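Local coordinates for protein beta-lactamase (Sphaerobacter thermophilus, PDB 4EWF) that probably hydrolyses beta-lactams to substituted beta-amino acids, as class A beta-lactamases do, at residues A[51-56]-A[165-170]; A[58-63]-A[186-191]; A[71-76]-A[101-106]; A[105-110]-A[192-197]. One frame throughout, in Å; residues are numbered along the deposited sequence.

Contact 1: residues A[51-56]-A[165-170]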
loop_
_atom_site.group_PDB
_atom_site.type_symbol
_atom_site.label_atom_id
_atom_site.label_comp_id
_atom_site.label_asym_id
_atom_site.label_seq_id
_atom_site.Cartn_x
_atom_site.Cartn_y
_atom_site.Cartn_z
ATOM N N ALA A 51 2.524 -2.974 -8.378
ATOM C CA ALA A 51 3.762 -2.272 -8.060
ATOM C C ALA A 51 4.107 -2.546 -6.590
ATOM O O ALA A 51 3.883 -3.650 -6.074
ATOM C CB ALA A 51 3.610 -0.767 -8.316
ATOM N N SER A 52 4.603 -1.537 -5.893
ATOM C CA SER A 52 5.034 -1.728 -4.511
ATOM C C SER A 52 3.938 -1.947 -3.458
ATOM O O SER A 52 4.264 -2.180 -2.299
ATOM C CB SER A 52 5.913 -0.549 -4.080
ATOM O OG SER A 52 7.146 -0.612 -4.761
ATOM N N THR A 53 2.658 -1.863 -3.825
ATOM C CA THR A 53 1.620 -2.016 -2.805
ATOM C C THR A 53 1.639 -3.436 -2.257
ATOM O O THR A 53 1.207 -3.682 -1.138
ATOM C CB THR A 53 0.200 -1.694 -3.319
ATOM O OG1 THR A 53 -0.170 -2.626 -4.348
ATOM C CG2 THR A 53 0.135 -0.278 -3.850
ATOM N N VAL A 54 2.187 -4.363 -3.035
ATOM C CA VAL A 54 2.241 -5.766 -2.614
ATOM C C VAL A 54 3.182 -5.974 -1.414
ATOM O O VAL A 54 3.235 -7.050 -0.815
ATOM C CB VAL A 54 2.621 -6.693 -3.811
ATOM C CG1 VAL A 54 4.084 -6.528 -4.182
ATOM C CG2 VAL A 54 2.251 -8.163 -3.505
ATOM N N LYS A 55 3.913 -4.933 -1.045
ATOM C CA LYS A 55 4.736 -5.022 0.150
ATOM C C LYS A 55 3.890 -5.081 1.426
ATOM O O LYS A 55 4.397 -5.419 2.495
ATOM C CB LYS A 55 5.760 -3.884 0.171
ATOM C CG LYS A 55 6.694 -3.987 -1.031
ATOM C CD LYS A 55 7.657 -2.799 -1.166
ATOM C CE LYS A 55 8.474 -2.954 -2.453
ATOM N NZ LYS A 55 9.499 -1.876 -2.585
ATOM N N ILE A 56 2.594 -4.792 1.310
ATOM C CA ILE A 56 1.707 -4.893 2.464
ATOM C C ILE A 56 1.511 -6.347 2.885
ATOM O O ILE A 56 1.841 -6.717 4.003
ATOM C CB ILE A 56 0.345 -4.205 2.216
ATOM C CG1 ILE A 56 0.514 -2.677 2.205
ATOM C CG2 ILE A 56 -0.687 -4.634 3.285
ATOM C CD1 ILE A 56 -0.753 -1.933 1.724
ATOM N N ASP A 165 -10.474 -3.599 -4.562
ATOM C CA ASP A 165 -11.257 -4.382 -3.597
ATOM C C ASP A 165 -10.369 -5.210 -2.667
ATOM O O ASP A 165 -10.570 -5.225 -1.444
ATOM C CB ASP A 165 -12.212 -5.365 -4.303
ATOM C CG ASP A 165 -13.468 -4.690 -4.843
ATOM O OD1 ASP A 165 -13.710 -3.497 -4.541
ATOM O OD2 ASP A 165 -14.210 -5.365 -5.582
ATOM N N ASP A 166 -9.426 -5.940 -3.255
ATOM C CA ASP A 166 -8.542 -6.800 -2.475
ATOM C C ASP A 166 -7.688 -6.002 -1.490
ATOM O O ASP A 166 -7.497 -6.414 -0.349
ATOM C CB ASP A 166 -7.617 -7.603 -3.398
ATOM C CG ASP A 166 -8.323 -8.798 -4.047
ATOM O OD1 ASP A 166 -9.554 -8.957 -3.841
ATOM O OD2 ASP A 166 -7.650 -9.562 -4.781
ATOM N N TYR A 167 -7.156 -4.870 -1.934
ATOM C CA TYR A 167 -6.271 -4.094 -1.069
ATOM C C TYR A 167 -7.022 -3.344 0.027
ATOM O O TYR A 167 -6.473 -3.083 1.098
ATOM C CB TYR A 167 -5.296 -3.220 -1.891
ATOM C CG TYR A 167 -4.100 -4.075 -2.239
ATOM C CD1 TYR A 167 -2.947 -4.007 -1.482
ATOM C CD2 TYR A 167 -4.175 -5.038 -3.250
ATOM C CE1 TYR A 167 -1.860 -4.820 -1.742
ATOM C CE2 TYR A 167 -3.086 -5.879 -3.520
ATOM C CZ TYR A 167 -1.931 -5.759 -2.748
ATOM O OH TYR A 167 -0.828 -6.554 -2.980
ATOM N N ALA A 168 -8.298 -3.052 -0.212
ATOM C CA ALA A 168 -9.123 -2.513 0.856
ATOM C C ALA A 168 -9.337 -3.592 1.935
ATOM O O ALA A 168 -9.255 -3.304 3.129
ATOM C CB ALA A 168 -10.454 -1.979 0.312
ATOM N N LEU A 169 -9.568 -4.842 1.525
ATOM C CA LEU A 169 -9.693 -5.919 2.514
ATOM C C LEU A 169 -8.431 -6.012 3.362
ATOM O O LEU A 169 -8.495 -6.248 4.568
ATOM C CB LEU A 169 -9.943 -7.278 1.852
ATOM C CG LEU A 169 -11.233 -7.439 1.062
ATOM C CD1 LEU A 169 -11.237 -8.780 0.319
ATOM C CD2 LEU A 169 -12.455 -7.306 1.997
ATOM N N ALA A 170 -7.280 -5.840 2.725
ATOM C CA ALA A 170 -6.007 -5.961 3.434
ATOM C C ALA A 170 -5.901 -4.920 4.538
ATOM O O ALA A 170 -5.524 -5.233 5.667
ATOM C CB ALA A 170 -4.822 -5.829 2.459
#
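Y167 reaches from helix 164-175 to T53 and V54, the residues between S52 and K55 of what is probably the SxxK motif of serine beta-lactamases. Its phenol end makes the tight part of the contact. OH lies 3.2 Å from V54 CA and 3.5 Å from V54 CG2, so the hydroxyl is wedged against both backbone and side chain. Beside it, the ring carbon CE1 comes to 3.3 Å from the T53 carbonyl O, an oxygen that also accepts the backbone N-H of I56. T53 OG1 stands over one face of the ring, displaced toward its rim, 3.8 Å from CE1, and is hydrogen-bonded to A50 O.

Packing relaxes toward I56, whose CD1 lies near the ring plane at the edge, 4.4 Å from Y167 CD1. I56 CG2 meets A170 CB at the same separation of 4.4 Å. This looser side is buried too; its contacts are apolar and longer. K55 starts away from helix 164-175, and its NZ is hydrogen-bonded to S113 OG and N115 OD1. T53 and I56 also pack on V227 of strand 223-232; residues 53-56 thus touch both the large sheet and helix 164-175, while Y167 also packs on the loop residues M139 and S142.

Contact 2: residues A[58-63]-A[186-191]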
loop_
_atom_site.group_PDB
_atom_site.type_symbol
_atom_site.label_atom_id
_atom_site.label_comp_id
_atom_site.label_asym_id
_atom_site.label_seq_id
_atom_site.Cartn_x
_atom_site.Cartn_y
_atom_site.Cartn_z
ATOM N N LEU A 58 3.277 -8.782 2.095
ATOM C CA LEU A 58 4.607 -9.306 2.438
ATOM C C LEU A 58 4.921 -9.016 3.914
ATOM O O LEU A 58 5.367 -9.894 4.662
ATOM C CB LEU A 58 5.686 -8.688 1.531
ATOM C CG LEU A 58 7.152 -8.941 1.932
ATOM C CD1 LEU A 58 7.504 -10.427 1.949
ATOM C CD2 LEU A 58 8.099 -8.169 1.017
HETATM N N MSE A 59 4.691 -7.773 4.332
HETATM C CA MSE A 59 4.880 -7.404 5.730
HETATM C C MSE A 59 4.030 -8.292 6.644
HETATM O O MSE A 59 4.484 -8.743 7.692
HETATM C CB MSE A 59 4.508 -5.940 5.952
HETATM C CG MSE A 59 4.583 -5.491 7.416
HETATM SE SE MSE A 59 4.132 -3.599 7.595
HETATM C CE MSE A 59 2.369 -3.573 6.859
ATOM N N ILE A 60 2.787 -8.541 6.244
ATOM C CA ILE A 60 1.912 -9.368 7.057
ATOM C C ILE A 60 2.518 -10.766 7.211
ATOM O O ILE A 60 2.497 -11.348 8.299
ATOM C CB ILE A 60 0.476 -9.426 6.481
ATOM C CG1 ILE A 60 -0.149 -8.027 6.520
ATOM C CG2 ILE A 60 -0.373 -10.412 7.282
ATOM C CD1 ILE A 60 -1.483 -7.875 5.713
ATOM N N ALA A 61 3.070 -11.301 6.126
ATOM C CA ALA A 61 3.671 -12.636 6.192
ATOM C C ALA A 61 4.818 -12.638 7.193
ATOM O O ALA A 61 4.991 -13.591 7.955
ATOM C CB ALA A 61 4.156 -13.089 4.823
ATOM N N VAL A 62 5.602 -11.563 7.185
ATOM C CA VAL A 62 6.704 -11.431 8.130
ATOM C C VAL A 62 6.223 -11.437 9.586
ATOM O O VAL A 62 6.711 -12.217 10.409
ATOM C CB VAL A 62 7.530 -10.159 7.849
ATOM C CG1 VAL A 62 8.539 -9.933 8.954
ATOM C CG2 VAL A 62 8.215 -10.270 6.491
ATOM N N TYR A 63 5.253 -10.589 9.914
ATOM C CA TYR A 63 4.776 -10.543 11.298
ATOM C C TYR A 63 4.096 -11.837 11.747
ATOM O O TYR A 63 4.165 -12.195 12.927
ATOM C CB TYR A 63 3.887 -9.317 11.564
ATOM C CG TYR A 63 4.697 -8.044 11.704
ATOM C CD1 TYR A 63 5.045 -7.555 12.963
ATOM C CD2 TYR A 63 5.151 -7.357 10.586
ATOM C CE1 TYR A 63 5.800 -6.401 13.104
ATOM C CE2 TYR A 63 5.912 -6.203 10.714
ATOM C CZ TYR A 63 6.233 -5.727 11.980
ATOM O OH TYR A 63 6.996 -4.584 12.112
ATOM N N THR A 186 -1.044 -3.775 15.340
ATOM C CA THR A 186 -0.694 -2.458 15.852
ATOM C C THR A 186 0.687 -2.017 15.361
ATOM O O THR A 186 0.856 -0.883 14.932
ATOM C CB THR A 186 -0.749 -2.435 17.376
ATOM O OG1 THR A 186 -2.081 -2.763 17.778
ATOM C CG2 THR A 186 -0.376 -1.056 17.899
ATOM N N ALA A 187 1.670 -2.913 15.405
ATOM C CA ALA A 187 3.004 -2.581 14.894
ATOM C C ALA A 187 3.016 -2.316 13.384
ATOM O O ALA A 187 3.797 -1.496 12.890
ATOM C CB ALA A 187 4.007 -3.680 15.239
HETATM N N MSE A 188 2.178 -3.026 12.638
HETATM C CA MSE A 188 2.171 -2.853 11.187
HETATM C C MSE A 188 1.537 -1.530 10.788
HETATM O O MSE A 188 1.995 -0.875 9.848
HETATM C CB MSE A 188 1.503 -4.035 10.480
HETATM C CG MSE A 188 2.391 -5.251 10.425
HETATM SE SE MSE A 188 1.592 -6.706 9.421
HETATM C CE MSE A 188 0.386 -7.387 10.758
ATOM N N LEU A 189 0.495 -1.137 11.508
ATOM C CA LEU A 189 -0.162 0.146 11.258
ATOM C C LEU A 189 0.798 1.293 11.564
ATOM O O LEU A 189 0.829 2.304 10.854
ATOM C CB LEU A 189 -1.432 0.270 12.102
ATOM C CG LEU A 189 -2.597 -0.617 11.642
ATOM C CD1 LEU A 189 -3.691 -0.667 12.707
ATOM C CD2 LEU A 189 -3.151 -0.135 10.312
ATOM N N ALA A 190 1.572 1.144 12.636
ATOM C CA ALA A 190 2.629 2.101 12.922
ATOM C C ALA A 190 3.701 2.157 11.812
ATOM O O ALA A 190 4.266 3.218 11.545
ATOM C CB ALA A 190 3.261 1.819 14.304
HETATM N N MSE A 191 3.998 1.026 11.171
HETATM C CA MSE A 191 4.933 1.045 10.035
HETATM C C MSE A 191 4.353 1.867 8.880
HETATM O O MSE A 191 5.044 2.702 8.293
HETATM C CB MSE A 191 5.240 -0.365 9.521
HETATM C CG MSE A 191 6.226 -1.141 10.350
HETATM SE SE MSE A 191 8.025 -0.325 10.306
HETATM C CE MSE A 191 8.892 -1.530 11.589
#
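The carbonyl O of M59 takes the backbone N-H of Y63 (N to O 3.0 Å) and also lies in plane at the edge of the Y63 ring. These two residues, one turn apart on helix 55-67, frame the place where M188 of helix 182-192 inserts; M59, M188 and M191 are all present as selenomethionine. M188 CG sits over one face of the Y63 ring, 3.8 Å from the centroid and 23° off the normal, a CH-pi contact. It leans toward the rim, closest to CD2 at 3.5 Å. CG is there because chi1 (-76°) sets it beside the backbone N, anti to the carbonyl carbon. The selenium beyond it approaches the same ring obliquely, 4.6 Å from the centroid, as a Met-aromatic contact, and also rests against I60, 3.6 Å from CG1, with the two side chains crossing at about a right angle.

M59 slides past M188 in the opposite direction, its SE 3.7 Å from M188 CG. That selenium also touches CB of M191, whose methyl CE lies 3.6 Å from Y63 OH. The short helix segments run roughly antiparallel, their axes 10.9 Å apart at an angle of 145°. M59 and Y63 also pack on V106 of helix 102-111, and M188 on L174 of helix 164-175. The segments are thus joined by apolar packing and the CH-pi and Met-aromatic contacts, with no polar bond between them.

Contact 3: residues A[71-76]-A[101-106]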
loop_
_atom_site.group_PDB
_atom_site.type_symbol
_atom_site.label_atom_id
_atom_site.label_comp_id
_atom_site.label_asym_id
_atom_site.label_seq_id
_atom_site.Cartn_x
_atom_site.Cartn_y
_atom_site.Cartn_z
ATOM N N ARG A 71 10.695 -16.461 13.520
ATOM C CA ARG A 71 11.817 -15.521 13.551
ATOM C C ARG A 71 11.502 -14.347 14.471
ATOM O O ARG A 71 10.399 -14.261 15.004
ATOM C CB ARG A 71 12.212 -15.053 12.145
ATOM C CG ARG A 71 11.058 -14.915 11.182
ATOM C CD ARG A 71 11.543 -14.644 9.755
ATOM N NE ARG A 71 11.903 -15.851 9.007
ATOM C CZ ARG A 71 13.147 -16.293 8.843
ATOM N NH1 ARG A 71 14.171 -15.644 9.387
ATOM N NH2 ARG A 71 13.369 -17.389 8.132
ATOM N N ALA A 72 12.480 -13.470 14.680
ATOM C CA ALA A 72 12.323 -12.337 15.590
ATOM C C ALA A 72 12.790 -11.039 14.930
ATOM O O ALA A 72 13.682 -11.052 14.073
ATOM C CB ALA A 72 13.091 -12.589 16.898
ATOM N N LEU A 73 12.186 -9.924 15.336
ATOM C CA LEU A 73 12.469 -8.629 14.729
ATOM C C LEU A 73 13.925 -8.206 14.879
ATOM O O LEU A 73 14.448 -7.448 14.063
ATOM C CB LEU A 73 11.555 -7.562 15.316
ATOM C CG LEU A 73 10.099 -7.674 14.858
ATOM C CD1 LEU A 73 9.246 -6.620 15.557
ATOM C CD2 LEU A 73 9.989 -7.559 13.338
ATOM N N THR A 74 14.583 -8.701 15.921
ATOM C CA THR A 74 15.992 -8.388 16.128
ATOM C C THR A 74 16.933 -9.287 15.326
ATOM O O THR A 74 18.153 -9.105 15.384
ATOM C CB THR A 74 16.383 -8.462 17.631
ATOM O OG1 THR A 74 15.941 -9.712 18.181
ATOM C CG2 THR A 74 15.746 -7.305 18.410
ATOM N N ASP A 75 16.383 -10.246 14.578
ATOM C CA ASP A 75 17.231 -11.181 13.830
ATOM C C ASP A 75 18.137 -10.403 12.866
ATOM O O ASP A 75 17.708 -9.433 12.248
ATOM C CB ASP A 75 16.393 -12.204 13.042
ATOM C CG ASP A 75 15.816 -13.310 13.924
ATOM O OD1 ASP A 75 16.207 -13.413 15.111
ATOM O OD2 ASP A 75 14.975 -14.089 13.413
ATOM N N ARG A 76 19.381 -10.843 12.729
ATOM C CA ARG A 76 20.343 -10.150 11.870
ATOM C C ARG A 76 20.297 -10.677 10.426
ATOM O O ARG A 76 20.171 -11.884 10.198
ATOM C CB ARG A 76 21.770 -10.258 12.430
ATOM C CG ARG A 76 21.880 -10.250 13.971
ATOM C CD ARG A 76 21.265 -9.001 14.643
ATOM N NE ARG A 76 22.236 -7.925 14.868
ATOM C CZ ARG A 76 22.083 -6.935 15.749
ATOM N NH1 ARG A 76 23.023 -6.006 15.870
ATOM N NH2 ARG A 76 20.994 -6.874 16.512
ATOM N N THR A 101 18.782 -5.546 10.845
ATOM C CA THR A 101 17.895 -6.440 11.571
ATOM C C THR A 101 16.662 -6.667 10.719
ATOM O O THR A 101 16.417 -5.932 9.755
ATOM C CB THR A 101 17.441 -5.872 12.932
ATOM O OG1 THR A 101 16.792 -4.609 12.727
ATOM C CG2 THR A 101 18.616 -5.717 13.901
ATOM N N LEU A 102 15.895 -7.693 11.064
ATOM C CA LEU A 102 14.633 -7.945 10.384
ATOM C C LEU A 102 13.743 -6.703 10.466
ATOM O O LEU A 102 13.090 -6.335 9.495
ATOM C CB LEU A 102 13.930 -9.152 11.023
ATOM C CG LEU A 102 12.571 -9.528 10.418
ATOM C CD1 LEU A 102 12.708 -9.829 8.941
ATOM C CD2 LEU A 102 11.951 -10.726 11.146
ATOM N N GLU A 103 13.716 -6.037 11.617
ATOM C CA GLU A 103 12.891 -4.833 11.729
ATOM C C GLU A 103 13.370 -3.708 10.795
ATOM O O GLU A 103 12.551 -3.039 10.156
ATOM C CB GLU A 103 12.765 -4.346 13.185
ATOM C CG GLU A 103 11.853 -3.127 13.314
ATOM C CD GLU A 103 11.309 -2.912 14.727
ATOM O OE1 GLU A 103 10.214 -2.323 14.861
ATOM O OE2 GLU A 103 11.975 -3.319 15.696
ATOM N N ASP A 104 14.686 -3.510 10.692
ATOM C CA ASP A 104 15.222 -2.551 9.730
ATOM C C ASP A 104 14.666 -2.843 8.328
ATOM O O ASP A 104 14.256 -1.932 7.603
ATOM C CB ASP A 104 16.754 -2.638 9.627
ATOM C CG ASP A 104 17.481 -2.175 10.896
ATOM O OD1 ASP A 104 16.895 -1.448 11.734
ATOM O OD2 ASP A 104 18.671 -2.547 11.032
ATOM N N LEU A 105 14.683 -4.115 7.934
ATOM C CA LEU A 105 14.229 -4.483 6.589
ATOM C C LEU A 105 12.759 -4.148 6.350
ATOM O O LEU A 105 12.391 -3.667 5.269
ATOM C CB LEU A 105 14.495 -5.960 6.299
ATOM C CG LEU A 105 15.951 -6.437 6.307
ATOM C CD1 LEU A 105 16.001 -7.876 5.796
ATOM C CD2 LEU A 105 16.828 -5.548 5.457
ATOM N N VAL A 106 11.917 -4.426 7.340
ATOM C CA VAL A 106 10.495 -4.099 7.232
ATOM C C VAL A 106 10.344 -2.591 7.096
ATOM O O VAL A 106 9.611 -2.104 6.234
ATOM C CB VAL A 106 9.702 -4.608 8.469
ATOM C CG1 VAL A 106 8.242 -4.145 8.415
ATOM C CG2 VAL A 106 9.770 -6.124 8.522
#
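L102 projects from the first turn of helix 102-111 against the backbone of the 71-76 segment, with CG anti to its own N (chi1 179°). Its CD2 reaches 3.4 Å from A72 O, and R71 crosses the leucine at about a right angle, CD meeting CD2. L73 lies alongside both L102 and E103: its CB is 4.0 Å from E103 CB and its CD2 touches L102 CD2. On the strand side, R76 and T101 form an antiparallel non-hydrogen-bonded pair; their side chains run side by side in the same direction, T101 CG2 lying over a face of the guanidinium, although R76 is poorly ordered.

Two backbone bonds hold the segments together. E103 N donates to L73 O at 2.9 Å, in the carbonyl plane on a lone pair, and L102 N to D75 O at 2.8 Å. Both acceptors belong to the type I turn A72-D75, which D75 OD2 braces by accepting A72 N from above the carboxylate plane. T101 and D104 make a capping box through OG1 and OD2. The turn, leading into strand 76-78, is thus bonded to the N-terminal end of helix 102-111, with L102 covered by L121 and L124 of helix 115-125 and R71 touching A65 of helix 55-67.

Contact 4: residues A[105-110]-A[192-197]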
loop_
_atom_site.group_PDB
_atom_site.type_symbol
_atom_site.label_atom_id
_atom_site.label_comp_id
_atom_site.label_asym_id
_atom_site.label_seq_id
_atom_site.Cartn_x
_atom_site.Cartn_y
_atom_site.Cartn_z
ATOM N N LEU A 105 14.683 -4.115 7.934
ATOM C CA LEU A 105 14.229 -4.483 6.589
ATOM C C LEU A 105 12.759 -4.148 6.350
ATOM O O LEU A 105 12.391 -3.667 5.269
ATOM C CB LEU A 105 14.495 -5.960 6.299
ATOM C CG LEU A 105 15.951 -6.437 6.307
ATOM C CD1 LEU A 105 16.001 -7.876 5.796
ATOM C CD2 LEU A 105 16.828 -5.548 5.457
ATOM N N VAL A 106 11.917 -4.426 7.340
ATOM C CA VAL A 106 10.495 -4.099 7.232
ATOM C C VAL A 106 10.344 -2.591 7.096
ATOM O O VAL A 106 9.611 -2.104 6.234
ATOM C CB VAL A 106 9.702 -4.608 8.469
ATOM C CG1 VAL A 106 8.242 -4.145 8.415
ATOM C CG2 VAL A 106 9.770 -6.124 8.522
ATOM N N TYR A 107 11.070 -1.851 7.932
ATOM C CA TYR A 107 10.993 -0.394 7.904
ATOM C C TYR A 107 11.394 0.207 6.551
ATOM O O TYR A 107 10.671 1.048 6.003
ATOM C CB TYR A 107 11.818 0.256 9.033
ATOM C CG TYR A 107 11.926 1.742 8.800
ATOM C CD1 TYR A 107 10.845 2.581 9.065
ATOM C CD2 TYR A 107 13.076 2.300 8.259
ATOM C CE1 TYR A 107 10.910 3.930 8.814
ATOM C CE2 TYR A 107 13.157 3.651 8.006
ATOM C CZ TYR A 107 12.071 4.457 8.279
ATOM O OH TYR A 107 12.140 5.800 8.035
ATOM N N LEU A 108 12.534 -0.219 6.012
ATOM C CA LEU A 108 12.984 0.248 4.700
ATOM C C LEU A 108 12.022 -0.153 3.579
ATOM O O LEU A 108 11.743 0.623 2.660
ATOM C CB LEU A 108 14.405 -0.258 4.398
ATOM C CG LEU A 108 15.475 0.275 5.352
ATOM C CD1 LEU A 108 16.781 -0.451 5.111
ATOM C CD2 LEU A 108 15.654 1.781 5.189
ATOM N N THR A 109 11.499 -1.367 3.676
ATOM C CA THR A 109 10.512 -1.861 2.718
ATOM C C THR A 109 9.262 -0.945 2.635
ATOM O O THR A 109 8.817 -0.573 1.547
ATOM C CB THR A 109 10.102 -3.318 3.057
ATOM O OG1 THR A 109 11.206 -4.200 2.792
ATOM C CG2 THR A 109 8.901 -3.767 2.211
ATOM N N ILE A 110 8.737 -0.567 3.792
ATOM C CA ILE A 110 7.496 0.200 3.881
ATOM C C ILE A 110 7.695 1.713 3.704
ATOM O O ILE A 110 6.973 2.349 2.935
ATOM C CB ILE A 110 6.770 -0.090 5.226
ATOM C CG1 ILE A 110 6.397 -1.573 5.318
ATOM C CG2 ILE A 110 5.533 0.772 5.375
ATOM C CD1 ILE A 110 5.510 -2.072 4.152
ATOM N N LEU A 192 3.093 1.601 8.532
ATOM C CA LEU A 192 2.437 2.347 7.454
ATOM C C LEU A 192 2.429 3.849 7.732
ATOM O O LEU A 192 2.517 4.654 6.807
ATOM C CB LEU A 192 1.011 1.831 7.206
ATOM C CG LEU A 192 0.988 0.421 6.616
ATOM C CD1 LEU A 192 -0.414 -0.156 6.656
ATOM C CD2 LEU A 192 1.542 0.431 5.175
ATOM N N GLU A 193 2.366 4.225 9.003
ATOM C CA GLU A 193 2.399 5.639 9.369
ATOM C C GLU A 193 3.756 6.271 9.032
ATOM O O GLU A 193 3.885 7.492 8.956
ATOM C CB GLU A 193 2.057 5.834 10.852
ATOM C CG GLU A 193 0.599 5.494 11.182
ATOM C CD GLU A 193 0.269 5.553 12.677
ATOM O OE1 GLU A 193 0.890 6.356 13.407
ATOM O OE2 GLU A 193 -0.631 4.796 13.115
ATOM N N LYS A 194 4.766 5.438 8.818
ATOM C CA LYS A 194 6.101 5.956 8.519
ATOM C C LYS A 194 6.336 6.196 7.016
ATOM O O LYS A 194 7.426 6.593 6.602
ATOM C CB LYS A 194 7.165 5.054 9.158
ATOM C CG LYS A 194 7.105 5.157 10.690
ATOM C CD LYS A 194 8.293 4.539 11.363
ATOM C CE LYS A 194 8.242 4.793 12.863
ATOM N NZ LYS A 194 6.953 4.319 13.440
ATOM N N GLN A 195 5.299 5.956 6.213
ATOM C CA GLN A 195 5.286 6.298 4.784
ATOM C C GLN A 195 5.919 7.674 4.535
ATOM O O GLN A 195 5.510 8.665 5.136
ATOM C CB GLN A 195 3.835 6.287 4.276
ATOM C CG GLN A 195 3.637 6.748 2.837
ATOM C CD GLN A 195 4.532 6.012 1.865
ATOM O OE1 GLN A 195 5.381 6.616 1.230
ATOM N NE2 GLN A 195 4.336 4.703 1.739
ATOM N N GLN A 196 6.918 7.745 3.661
ATOM C CA GLN A 196 7.631 9.011 3.482
ATOM C C GLN A 196 7.103 9.910 2.360
ATOM O O GLN A 196 7.510 11.067 2.260
ATOM C CB GLN A 196 9.136 8.774 3.311
ATOM C CG GLN A 196 9.764 8.194 4.565
ATOM C CD GLN A 196 11.263 8.409 4.623
ATOM O OE1 GLN A 196 11.873 8.922 3.674
ATOM N NE2 GLN A 196 11.867 8.028 5.747
ATOM N N ASN A 197 6.218 9.382 1.517
ATOM C CA ASN A 197 5.642 10.181 0.437
ATOM C C ASN A 197 4.223 10.649 0.779
ATOM O O ASN A 197 3.276 9.865 0.673
ATOM C CB ASN A 197 5.615 9.366 -0.856
ATOM C CG ASN A 197 5.047 10.156 -2.028
ATOM O OD1 ASN A 197 4.771 11.340 -1.900
ATOM N ND2 ASN A 197 4.885 9.501 -3.173
HETATM O O HOH W 1 9.819 7.107 7.797
HETATM O O HOH W 2 6.794 3.427 0.321
#
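The type I turn L192-Q195, where helix 182-192 gives way to loop, packs against the last turns of helix 102-111 through an apolar patch and two water bridges. I110 CG2 meets L192 CD2 at 4.0 Å, the side chains crossing obliquely. Farther out, Y107 crosses K194 at about a right angle, its CE1 3.7 Å from the lysine CD.

Water 1 collects the polar ends here. It donates a hydrogen bond to K194 O (2.7 Å), accepts from Q196 NE2 (3.0 Å) and bonds Y107 OH at 2.7 Å. The phenol plane and the Q196 amide plane are turned 63° from each other. Water 2 joins the segments on the inner side, donating to I110 O at 2.8 Å and accepting from Q195 NE2 at 3.1 Å. That same amide nitrogen donates to S215 O, while Q195 OE1 accepts N197 N, on a lone pair in the carbonyl plane, so both ends of the glutamine amide are engaged and its flip is defined. The end of helix 182-192 and the loop after it touch both helix 102-111 and strand 212-220, L192 on K216 and Q195 on W213 and T217, with the Q196 backbone bonded to S111.

In the fold
Contacts 1 and 2, with centres 13 Å apart, follow each other along the start and body of helix 55-67, and helix 102-111 carries contacts 3 and 4. The two helices meet at M59 SE and I110 CG1 (3.8 Å), joining contacts 2 and 4, and at K55 CD and T109 O (3.7 Å), joining contacts 1 and 4. S113 and K216 are probable partners of the SxxK pair in contact 1. A sulfate, probably from the crystallisation liquor, is hydrogen-bonded to S52 OG and may mark the pocket; the side chain of Q195 is about 6 Å from this bound sulfate. Contact 3, centred 22 Å from contact 1, touches contact 2 through M191 CE and E103 OE1 (3.6 Å).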